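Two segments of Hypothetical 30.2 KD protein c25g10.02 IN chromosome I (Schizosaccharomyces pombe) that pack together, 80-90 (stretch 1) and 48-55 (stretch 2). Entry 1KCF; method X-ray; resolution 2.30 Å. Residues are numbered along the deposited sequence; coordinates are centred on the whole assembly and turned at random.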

# COMPACT_ATOMS: atom_id res chain seq x y z
N GLY A 80 21.89 -7.50 -4.29
CA GLY A 80 22.77 -6.35 -4.21
C GLY A 80 22.27 -5.21 -3.34
O GLY A 80 23.06 -4.34 -2.96
N LEU A 81 20.98 -5.20 -3.02
CA LEU A 81 20.43 -4.13 -2.19
C LEU A 81 20.61 -4.43 -0.70
O LEU A 81 20.18 -3.66 0.15
CB LEU A 81 18.95 -3.92 -2.50
CG LEU A 81 18.67 -3.27 -3.86
CD1 LEU A 81 17.17 -3.18 -4.11
CD2 LEU A 81 19.30 -1.89 -3.90
N ASP A 82 21.24 -5.56 -0.41
CA ASP A 82 21.49 -5.96 0.97
C ASP A 82 20.20 -5.98 1.79
O ASP A 82 20.14 -5.43 2.89
CB ASP A 82 22.50 -5.02 1.62
N ILE A 83 19.17 -6.61 1.24
CA ILE A 83 17.88 -6.70 1.91
C ILE A 83 17.62 -8.13 2.37
O ILE A 83 17.51 -9.05 1.56
CB ILE A 83 16.74 -6.23 0.98
CG1 ILE A 83 16.87 -4.72 0.75
CG2 ILE A 83 15.38 -6.56 1.58
CD1 ILE A 83 15.87 -4.15 -0.22
N GLN A 84 17.55 -8.31 3.68
CA GLN A 84 17.30 -9.62 4.27
C GLN A 84 15.82 -9.70 4.59
O GLN A 84 15.36 -9.09 5.56
CB GLN A 84 18.13 -9.79 5.53
N TRP A 85 15.08 -10.44 3.78
CA TRP A 85 13.65 -10.57 3.97
C TRP A 85 13.17 -11.97 3.63
O TRP A 85 13.48 -12.50 2.56
CB TRP A 85 12.92 -9.55 3.10
CG TRP A 85 11.44 -9.58 3.24
CD1 TRP A 85 10.71 -9.13 4.30
CD2 TRP A 85 10.49 -10.05 2.28
NE1 TRP A 85 9.37 -9.29 4.06
CE2 TRP A 85 9.21 -9.85 2.82
CE3 TRP A 85 10.61 -10.62 1.00
CZ2 TRP A 85 8.04 -10.20 2.14
CZ3 TRP A 85 9.45 -10.97 0.32
CH2 TRP A 85 8.18 -10.76 0.89
N THR A 86 12.41 -12.57 4.54
CA THR A 86 11.88 -13.90 4.33
C THR A 86 10.53 -13.80 3.63
O THR A 86 9.65 -13.06 4.08
CB THR A 86 11.72 -14.65 5.67
OG1 THR A 86 13.00 -14.80 6.29
CG2 THR A 86 11.11 -16.02 5.45
N GLU A 87 10.38 -14.53 2.54
CA GLU A 87 9.14 -14.51 1.78
C GLU A 87 7.93 -14.71 2.69
O GLU A 87 7.82 -15.73 3.37
CB GLU A 87 9.16 -15.59 0.69
CG GLU A 87 8.19 -15.32 -0.46
CD GLU A 87 8.37 -16.29 -1.62
OE1 GLU A 87 9.52 -16.65 -1.93
OE2 GLU A 87 7.35 -16.67 -2.24
N ASP A 88 7.04 -13.73 2.70
CA ASP A 88 5.83 -13.75 3.51
C ASP A 88 5.02 -12.55 3.05
O ASP A 88 5.42 -11.41 3.26
CB ASP A 88 6.16 -13.61 4.99
CG ASP A 88 4.94 -13.76 5.88
OD1 ASP A 88 3.83 -13.42 5.43
OD2 ASP A 88 5.10 -14.21 7.03
N PHE A 89 3.88 -12.81 2.43
CA PHE A 89 3.05 -11.73 1.92
C PHE A 89 1.96 -11.26 2.87
O PHE A 89 0.90 -10.81 2.46
CB PHE A 89 2.47 -12.14 0.57
CG PHE A 89 3.50 -12.66 -0.39
CD1 PHE A 89 3.63 -14.02 -0.63
CD2 PHE A 89 4.38 -11.78 -1.02
CE1 PHE A 89 4.61 -14.51 -1.48
CE2 PHE A 89 5.37 -12.26 -1.87
CZ PHE A 89 5.49 -13.63 -2.10
N GLN A 90 2.25 -11.37 4.17
CA GLN A 90 1.33 -10.92 5.20
C GLN A 90 1.55 -9.41 5.34
O GLN A 90 2.69 -8.95 5.34
CB GLN A 90 1.63 -11.63 6.51
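Stretch 2, residues 48-55: GIKNFSYC

Stretch 2 (48-55) lies against stretch 1 (80-90) through side chains alone; the backbones stay well apart, and no hydrogen bond joins them. The nearest CA pairs are Glu-87 with Ile-49, CA to CA 9.3 Å, and Leu-81 with Phe-52, CA to CA 10.2 Å, so the two chains run in opposite senses: the start of stretch 2 meets the later part of stretch 1, and its end meets the beginning. Stretch 1 has no regular helix or strand. Stretch 2 opens as loop or turn and becomes a strand at Phe-52, which continues to Cys-55 and beyond. Together they bury 296 Å², both sides summed.

Gly-48 makes no contact across the gap; a CB here would fall 2.2 Å from Asn-51 ND2, within its own stretch. Ile-49 (phi/psi -101/-53) points toward stretch 1 and packs against two aromatic side chains, Trp-85 and Phe-89. With chi1 m and chi2 t, its two branches part: Ile-49 CG2 lies 3.9 Å from Trp-85 CZ3, approaching that ring obliquely, whereas Ile-49 CD1 reaches the edge of the other ring, 3.5 Å from Phe-89 CE2. Trp-85 also points toward stretch 2, and its NE1 is hydrogen-bonded elsewhere in the structure.

Lys-50 starts sideways, but its extended side chain (chi1 m, then t throughout) brings its end nearer to Glu-87, which likewise leaves its backbone sideways. Their opposite charges meet in a salt bridge, Glu-87 OE1 to Lys-50 NZ 3.5 Å, and the closest atoms of the pair are Glu-87 OE1 and Lys-50 CE at 3.4 Å. The carboxylate thus lies alongside the last methylene as well as the amine, both residues being partly exposed.

Asn-51 is buried but out of reach of stretch 1. Phe-52, chi1 t, turns back toward it at the start of the strand, and its CE2 packs 3.9 Å from Leu-81 CD1. The alternation of an extended strand then shows plainly: Ser-53 is out of reach, its OG hydrogen-bonded elsewhere in the structure, while Tyr-54 again points toward stretch 1. Tyr-54, chi1 p, places CE2 4.0 Å from Leu-81 CD2. Leu-81 (chi1 m, chi2 t) thus packs against both rings, Leu-81 CD1 coming also within 4.4 Å of Tyr-54 CE2; its closest contact with each ring is oblique, and with 61 Å² covered it is the most heavily covered residue of stretch 1. Cys-55 closes the segment out of reach.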

# COMPACT_ATOMS: atom_id res chain seq x y z
N GLY A 48 8.40 -5.16 -8.43
CA GLY A 48 8.34 -6.61 -8.46
C GLY A 48 9.04 -7.07 -7.21
O GLY A 48 9.78 -6.30 -6.60
N ILE A 49 8.81 -8.31 -6.79
CA ILE A 49 9.47 -8.80 -5.59
C ILE A 49 10.65 -9.69 -5.96
O ILE A 49 11.77 -9.45 -5.51
CB ILE A 49 8.48 -9.56 -4.69
CG1 ILE A 49 7.37 -8.61 -4.23
CG2 ILE A 49 9.20 -10.14 -3.48
CD1 ILE A 49 6.28 -9.25 -3.41
N LYS A 50 10.41 -10.69 -6.79
CA LYS A 50 11.50 -11.58 -7.18
C LYS A 50 12.29 -11.02 -8.36
O LYS A 50 13.34 -11.55 -8.71
CB LYS A 50 10.95 -12.98 -7.49
CG LYS A 50 10.34 -13.65 -6.26
CD LYS A 50 9.97 -15.10 -6.50
CE LYS A 50 9.37 -15.72 -5.23
NZ LYS A 50 9.02 -17.16 -5.40
N ASN A 51 11.78 -9.95 -8.96
CA ASN A 51 12.47 -9.31 -10.08
C ASN A 51 12.36 -7.79 -10.00
O ASN A 51 11.98 -7.12 -10.97
CB ASN A 51 11.94 -9.81 -11.43
CG ASN A 51 10.50 -9.45 -11.67
OD1 ASN A 51 10.02 -9.53 -12.80
ND2 ASN A 51 9.79 -9.05 -10.62
N PHE A 52 12.67 -7.26 -8.82
CA PHE A 52 12.64 -5.82 -8.60
C PHE A 52 13.75 -5.26 -9.48
O PHE A 52 14.88 -5.73 -9.45
CB PHE A 52 12.95 -5.52 -7.13
CG PHE A 52 12.96 -4.05 -6.79
CD1 PHE A 52 11.77 -3.38 -6.53
CD2 PHE A 52 14.16 -3.35 -6.72
CE1 PHE A 52 11.78 -2.02 -6.20
CE2 PHE A 52 14.18 -2.00 -6.40
CZ PHE A 52 12.99 -1.33 -6.14
N SER A 53 13.42 -4.27 -10.30
CA SER A 53 14.43 -3.68 -11.16
C SER A 53 14.48 -2.17 -10.98
O SER A 53 13.46 -1.54 -10.71
CB SER A 53 14.13 -4.02 -12.63
OG SER A 53 15.16 -3.52 -13.47
N TYR A 54 15.66 -1.60 -11.12
CA TYR A 54 15.83 -0.16 -10.97
C TYR A 54 16.96 0.35 -11.85
O TYR A 54 17.88 -0.39 -12.18
CB TYR A 54 16.12 0.19 -9.50
CG TYR A 54 17.49 -0.26 -9.03
CD1 TYR A 54 18.62 0.51 -9.28
CD2 TYR A 54 17.65 -1.46 -8.33
CE1 TYR A 54 19.88 0.09 -8.87
CE2 TYR A 54 18.90 -1.89 -7.91
CZ TYR A 54 20.02 -1.10 -8.18
OH TYR A 54 21.27 -1.51 -7.77
N CYS A 55 16.86 1.61 -12.25
CA CYS A 55 17.87 2.25 -13.08
C CYS A 55 18.02 3.67 -12.53
O CYS A 55 17.05 4.43 -12.50
CB CYS A 55 17.43 2.29 -14.55
SG CYS A 55 18.72 2.84 -15.73